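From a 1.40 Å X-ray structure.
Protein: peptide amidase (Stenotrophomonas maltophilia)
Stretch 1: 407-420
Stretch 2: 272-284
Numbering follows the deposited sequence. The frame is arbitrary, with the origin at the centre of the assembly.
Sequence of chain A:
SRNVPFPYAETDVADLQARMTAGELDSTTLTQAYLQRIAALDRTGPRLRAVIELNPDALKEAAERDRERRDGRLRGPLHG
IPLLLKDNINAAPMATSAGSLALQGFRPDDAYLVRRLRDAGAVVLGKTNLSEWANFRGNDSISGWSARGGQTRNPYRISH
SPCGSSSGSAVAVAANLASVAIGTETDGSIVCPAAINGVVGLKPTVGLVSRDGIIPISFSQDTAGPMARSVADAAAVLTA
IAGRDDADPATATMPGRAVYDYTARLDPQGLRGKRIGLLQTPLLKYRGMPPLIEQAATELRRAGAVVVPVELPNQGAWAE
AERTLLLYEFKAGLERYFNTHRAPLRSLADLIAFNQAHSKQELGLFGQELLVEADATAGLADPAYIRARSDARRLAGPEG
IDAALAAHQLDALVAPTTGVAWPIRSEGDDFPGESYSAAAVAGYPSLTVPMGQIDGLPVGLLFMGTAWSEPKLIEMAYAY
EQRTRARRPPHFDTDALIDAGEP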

# COMPACT_ATOMS: atom_id res chain seq x y z
N ALA A 407 1.90 -26.24 11.14
CA ALA A 407 2.42 -26.79 12.39
C ALA A 407 1.48 -26.70 13.59
O ALA A 407 1.52 -27.55 14.47
CB ALA A 407 3.75 -26.12 12.73
N HIS A 408 0.64 -25.67 13.63
CA HIS A 408 -0.30 -25.49 14.74
C HIS A 408 -1.72 -25.28 14.24
O HIS A 408 -2.58 -24.81 14.99
CB HIS A 408 0.13 -24.29 15.59
CG HIS A 408 1.40 -24.51 16.36
ND1 HIS A 408 1.42 -25.06 17.62
CD2 HIS A 408 2.69 -24.26 16.03
CE1 HIS A 408 2.67 -25.15 18.03
NE2 HIS A 408 3.46 -24.68 17.09
N GLN A 409 -1.96 -25.65 12.99
CA GLN A 409 -3.26 -25.50 12.34
C GLN A 409 -3.81 -24.10 12.60
O GLN A 409 -4.88 -23.92 13.19
CB GLN A 409 -4.27 -26.55 12.83
CG GLN A 409 -5.44 -26.69 11.87
CD GLN A 409 -6.41 -27.79 12.25
OE1 GLN A 409 -6.02 -28.92 12.50
NE2 GLN A 409 -7.70 -27.45 12.27
N LEU A 410 -3.06 -23.11 12.13
CA LEU A 410 -3.40 -21.71 12.30
C LEU A 410 -4.09 -21.10 11.09
O LEU A 410 -3.94 -21.56 9.95
CB LEU A 410 -2.13 -20.91 12.59
CG LEU A 410 -1.26 -21.43 13.74
CD1 LEU A 410 0.05 -20.68 13.76
CD2 LEU A 410 -2.00 -21.28 15.06
N ASP A 411 -4.85 -20.03 11.35
CA ASP A 411 -5.56 -19.30 10.31
C ASP A 411 -4.75 -18.10 9.85
O ASP A 411 -4.91 -17.62 8.73
CB ASP A 411 -6.91 -18.82 10.84
CG ASP A 411 -7.84 -19.95 11.14
OD1 ASP A 411 -8.05 -20.26 12.33
OD2 ASP A 411 -8.36 -20.54 10.17
N ALA A 412 -3.89 -17.60 10.74
CA ALA A 412 -3.07 -16.45 10.42
C ALA A 412 -1.91 -16.32 11.39
O ALA A 412 -1.89 -16.94 12.46
CB ALA A 412 -3.91 -15.18 10.46
N LEU A 413 -0.94 -15.51 10.99
CA LEU A 413 0.22 -15.21 11.80
C LEU A 413 0.12 -13.72 12.08
O LEU A 413 -0.29 -12.95 11.21
CB LEU A 413 1.51 -15.50 11.03
CG LEU A 413 1.65 -16.93 10.51
CD1 LEU A 413 2.91 -17.06 9.67
CD2 LEU A 413 1.70 -17.89 11.69
N VAL A 414 0.46 -13.31 13.29
CA VAL A 414 0.42 -11.89 13.64
C VAL A 414 1.70 -11.46 14.32
O VAL A 414 2.43 -12.28 14.88
CB VAL A 414 -0.78 -11.54 14.55
CG1 VAL A 414 -2.08 -11.92 13.87
CG2 VAL A 414 -0.63 -12.23 15.90
N ALA A 415 1.97 -10.16 14.27
CA ALA A 415 3.17 -9.60 14.87
C ALA A 415 3.11 -8.09 14.72
O ALA A 415 2.29 -7.57 13.97
CB ALA A 415 4.41 -10.12 14.15
N PRO A 416 3.96 -7.37 15.47
CA PRO A 416 3.93 -5.91 15.31
C PRO A 416 4.42 -5.74 13.87
O PRO A 416 5.28 -6.49 13.42
CB PRO A 416 4.97 -5.43 16.31
CG PRO A 416 4.97 -6.50 17.36
CD PRO A 416 4.88 -7.77 16.54
N THR A 417 3.88 -4.77 13.14
CA THR A 417 4.29 -4.57 11.76
C THR A 417 5.74 -4.09 11.63
O THR A 417 6.52 -4.63 10.84
CB THR A 417 3.36 -3.56 11.07
OG1 THR A 417 2.01 -4.00 11.22
CG2 THR A 417 3.69 -3.44 9.58
N THR A 418 6.09 -3.09 12.43
CA THR A 418 7.43 -2.53 12.41
C THR A 418 7.57 -1.64 13.65
O THR A 418 6.73 -1.70 14.55
CB THR A 418 7.65 -1.69 11.12
OG1 THR A 418 9.00 -1.22 11.07
CG2 THR A 418 6.69 -0.50 11.06
N GLY A 419 8.64 -0.86 13.71
CA GLY A 419 8.84 0.04 14.84
C GLY A 419 8.14 1.35 14.56
O GLY A 419 7.23 1.41 13.74
N VAL A 420 8.57 2.43 15.22
CA VAL A 420 7.95 3.73 15.00
C VAL A 420 8.77 4.60 14.06
O VAL A 420 9.93 4.30 13.76
CB VAL A 420 7.74 4.49 16.32
CG1 VAL A 420 6.80 3.71 17.22
CG2 VAL A 420 9.08 4.73 17.00
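Stretch 2 272-284: RGKRIGLLQTPLL

Stretch 2 lies beside stretch 1 as a parallel neighbour in a β-sheet. Residues 275-279 form a strand that runs in the same sense as strand 412-416. The two axes approach to 4.7 Å, and their N-to-C directions differ by 37° (signed crossing angle -37°). Before the strand, Gly273 has a positive phi of 79°, a value that favours glycine. After it, residues 282-284 enter a 3-10 segment. The contact buries 862 Å², both sides summed.

The register pairs Ala412 with Ile276, Leu413 with Gly277, and Val414 with Leu278. Backbone hydrogen bonds alternate along the pair, as expected for parallel strands. Asp411 N donates to Arg275 O at 2.7 Å. Gly277 N donates to Ala412 O at 3.0 Å, and Val414 N to Gly277 O at 2.9 Å. Leu279 N closes the ladder on Val414 O at 2.9 Å. CA-H...O contacts reinforce it: Leu413 CA lies 3.3 Å from Gly277 O, and Ile276 CA lies 3.4 Å from Ala412 O.

Polar side-chain contacts gather at the start of the ladder. Asp411 accepts a hydrogen bond through OD1 from Arg275 N at 2.8 Å, so Asp411 and Arg275 are joined twice. The Arg275 side chain reaches back along stretch 1 to backbone carbonyls. Its NE and NH2 both donate to His408 O, with NE to O at 3.0 Å and NH2 to O at 2.9 Å. A weak hydrogen bond runs from Arg275 NE to Gln409 O at 3.0 Å. Both carbonyl oxygens lie at the edge of the guanidinium, near its plane.

Apolar packing covers both faces of the sheet. Ala412, Val414, Ile276 and Leu278 point to one face. There Val414 CG2 meets Ile276 CG2 at 3.4 Å and Leu278 CD1 at 3.9 Å. Leu413 points to the other face, and its CB lies 4.1 Å from Leu279 CD1. Gly277 leaves room for Leu410, whose CD1 comes within 3.6 Å of Gly277 CA. A CB on Gly277 would clash with that CD1 and sit tightly against Leu413 CD2. Farther along, Ala415 CB packs against Leu279 CB at 4.0 Å.

Past the strand, the 3-10 segment brings leucines against Pro416. Leu283 points toward stretch 1, and its CD2 lies 3.9 Å from Pro416 CB and 4.0 Å from Thr418 CA. Leu284 CD2 reaches Pro416 CD at 3.7 Å. Within stretch 2, Leu283 N donates to Thr281 OG1 at 3.2 Å, and Leu284 N to Thr281 O at 3.1 Å.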

# COMPACT_ATOMS: atom_id res chain seq x y z
N ARG A 272 -13.87 -15.57 16.39
CA ARG A 272 -14.40 -16.75 17.07
C ARG A 272 -13.95 -18.05 16.42
O ARG A 272 -14.18 -18.27 15.24
CB ARG A 272 -15.92 -16.70 17.09
CG ARG A 272 -16.50 -15.90 18.23
CD ARG A 272 -16.25 -16.58 19.57
NE ARG A 272 -17.39 -16.46 20.47
CZ ARG A 272 -18.59 -16.99 20.23
NH1 ARG A 272 -18.80 -17.67 19.11
NH2 ARG A 272 -19.57 -16.83 21.11
N GLY A 273 -13.31 -18.91 17.21
CA GLY A 273 -12.86 -20.19 16.70
C GLY A 273 -11.58 -20.15 15.88
O GLY A 273 -11.07 -21.19 15.47
N LYS A 274 -11.04 -18.95 15.66
CA LYS A 274 -9.81 -18.83 14.88
C LYS A 274 -8.59 -19.19 15.71
O LYS A 274 -8.62 -19.15 16.94
CB LYS A 274 -9.65 -17.40 14.36
CG LYS A 274 -10.71 -16.94 13.38
CD LYS A 274 -10.72 -17.78 12.11
CE LYS A 274 -11.48 -17.08 10.99
NZ LYS A 274 -12.87 -16.72 11.38
N ARG A 275 -7.51 -19.55 15.02
CA ARG A 275 -6.26 -19.91 15.66
C ARG A 275 -5.19 -19.01 15.06
O ARG A 275 -5.02 -18.95 13.84
CB ARG A 275 -5.94 -21.39 15.42
CG ARG A 275 -6.94 -22.33 16.10
CD ARG A 275 -6.64 -23.79 15.78
NE ARG A 275 -5.28 -24.15 16.17
CZ ARG A 275 -4.88 -24.35 17.42
NH1 ARG A 275 -5.74 -24.24 18.42
NH2 ARG A 275 -3.61 -24.65 17.67
N ILE A 276 -4.47 -18.30 15.93
CA ILE A 276 -3.45 -17.36 15.50
C ILE A 276 -2.09 -17.63 16.10
O ILE A 276 -1.97 -17.98 17.27
CB ILE A 276 -3.87 -15.92 15.90
CG1 ILE A 276 -5.16 -15.54 15.17
CG2 ILE A 276 -2.75 -14.93 15.59
CD1 ILE A 276 -5.72 -14.19 15.60
N GLY A 277 -1.05 -17.47 15.28
CA GLY A 277 0.30 -17.66 15.75
C GLY A 277 0.98 -16.31 15.91
O GLY A 277 1.09 -15.54 14.95
N LEU A 278 1.42 -16.00 17.13
CA LEU A 278 2.11 -14.75 17.41
C LEU A 278 3.59 -14.98 17.13
O LEU A 278 4.25 -15.73 17.86
CB LEU A 278 1.90 -14.33 18.86
CG LEU A 278 2.66 -13.07 19.33
CD1 LEU A 278 2.28 -11.87 18.47
CD2 LEU A 278 2.34 -12.81 20.79
N LEU A 279 4.11 -14.35 16.09
CA LEU A 279 5.50 -14.54 15.69
C LEU A 279 6.52 -14.03 16.69
O LEU A 279 6.50 -12.88 17.11
CB LEU A 279 5.73 -13.89 14.32
CG LEU A 279 4.92 -14.51 13.18
CD1 LEU A 279 5.17 -13.75 11.89
CD2 LEU A 279 5.28 -15.98 13.02
N GLN A 280 7.44 -14.92 17.06
CA GLN A 280 8.48 -14.61 18.02
C GLN A 280 9.73 -14.07 17.33
O GLN A 280 10.44 -14.81 16.64
CB GLN A 280 8.84 -15.86 18.83
CG GLN A 280 7.65 -16.48 19.54
CD GLN A 280 7.06 -15.55 20.57
OE1 GLN A 280 7.69 -15.23 21.58
NE2 GLN A 280 5.83 -15.10 20.34
N THR A 281 9.99 -12.78 17.50
CA THR A 281 11.16 -12.13 16.93
C THR A 281 11.54 -11.01 17.88
O THR A 281 10.76 -10.65 18.77
CB THR A 281 10.89 -11.51 15.53
OG1 THR A 281 10.20 -10.26 15.69
CG2 THR A 281 10.06 -12.45 14.67
N PRO A 282 12.74 -10.44 17.71
CA PRO A 282 13.20 -9.34 18.57
C PRO A 282 12.29 -8.12 18.56
O PRO A 282 12.35 -7.29 19.47
CB PRO A 282 14.59 -9.04 18.02
CG PRO A 282 15.06 -10.37 17.55
CD PRO A 282 13.83 -10.90 16.84
N LEU A 283 11.45 -8.00 17.54
CA LEU A 283 10.55 -6.86 17.44
C LEU A 283 9.57 -6.81 18.62
O LEU A 283 9.05 -5.74 18.96
CB LEU A 283 9.79 -6.90 16.12
CG LEU A 283 9.00 -5.64 15.73
CD1 LEU A 283 9.92 -4.43 15.72
CD2 LEU A 283 8.37 -5.85 14.35
N LEU A 284 9.31 -7.96 19.24
CA LEU A 284 8.40 -8.01 20.38
C LEU A 284 8.99 -7.27 21.58
O LEU A 284 8.26 -6.85 22.47
CB LEU A 284 8.13 -9.46 20.78
CG LEU A 284 7.42 -10.38 19.78
CD1 LEU A 284 7.30 -11.78 20.39
CD2 LEU A 284 6.04 -9.83 19.44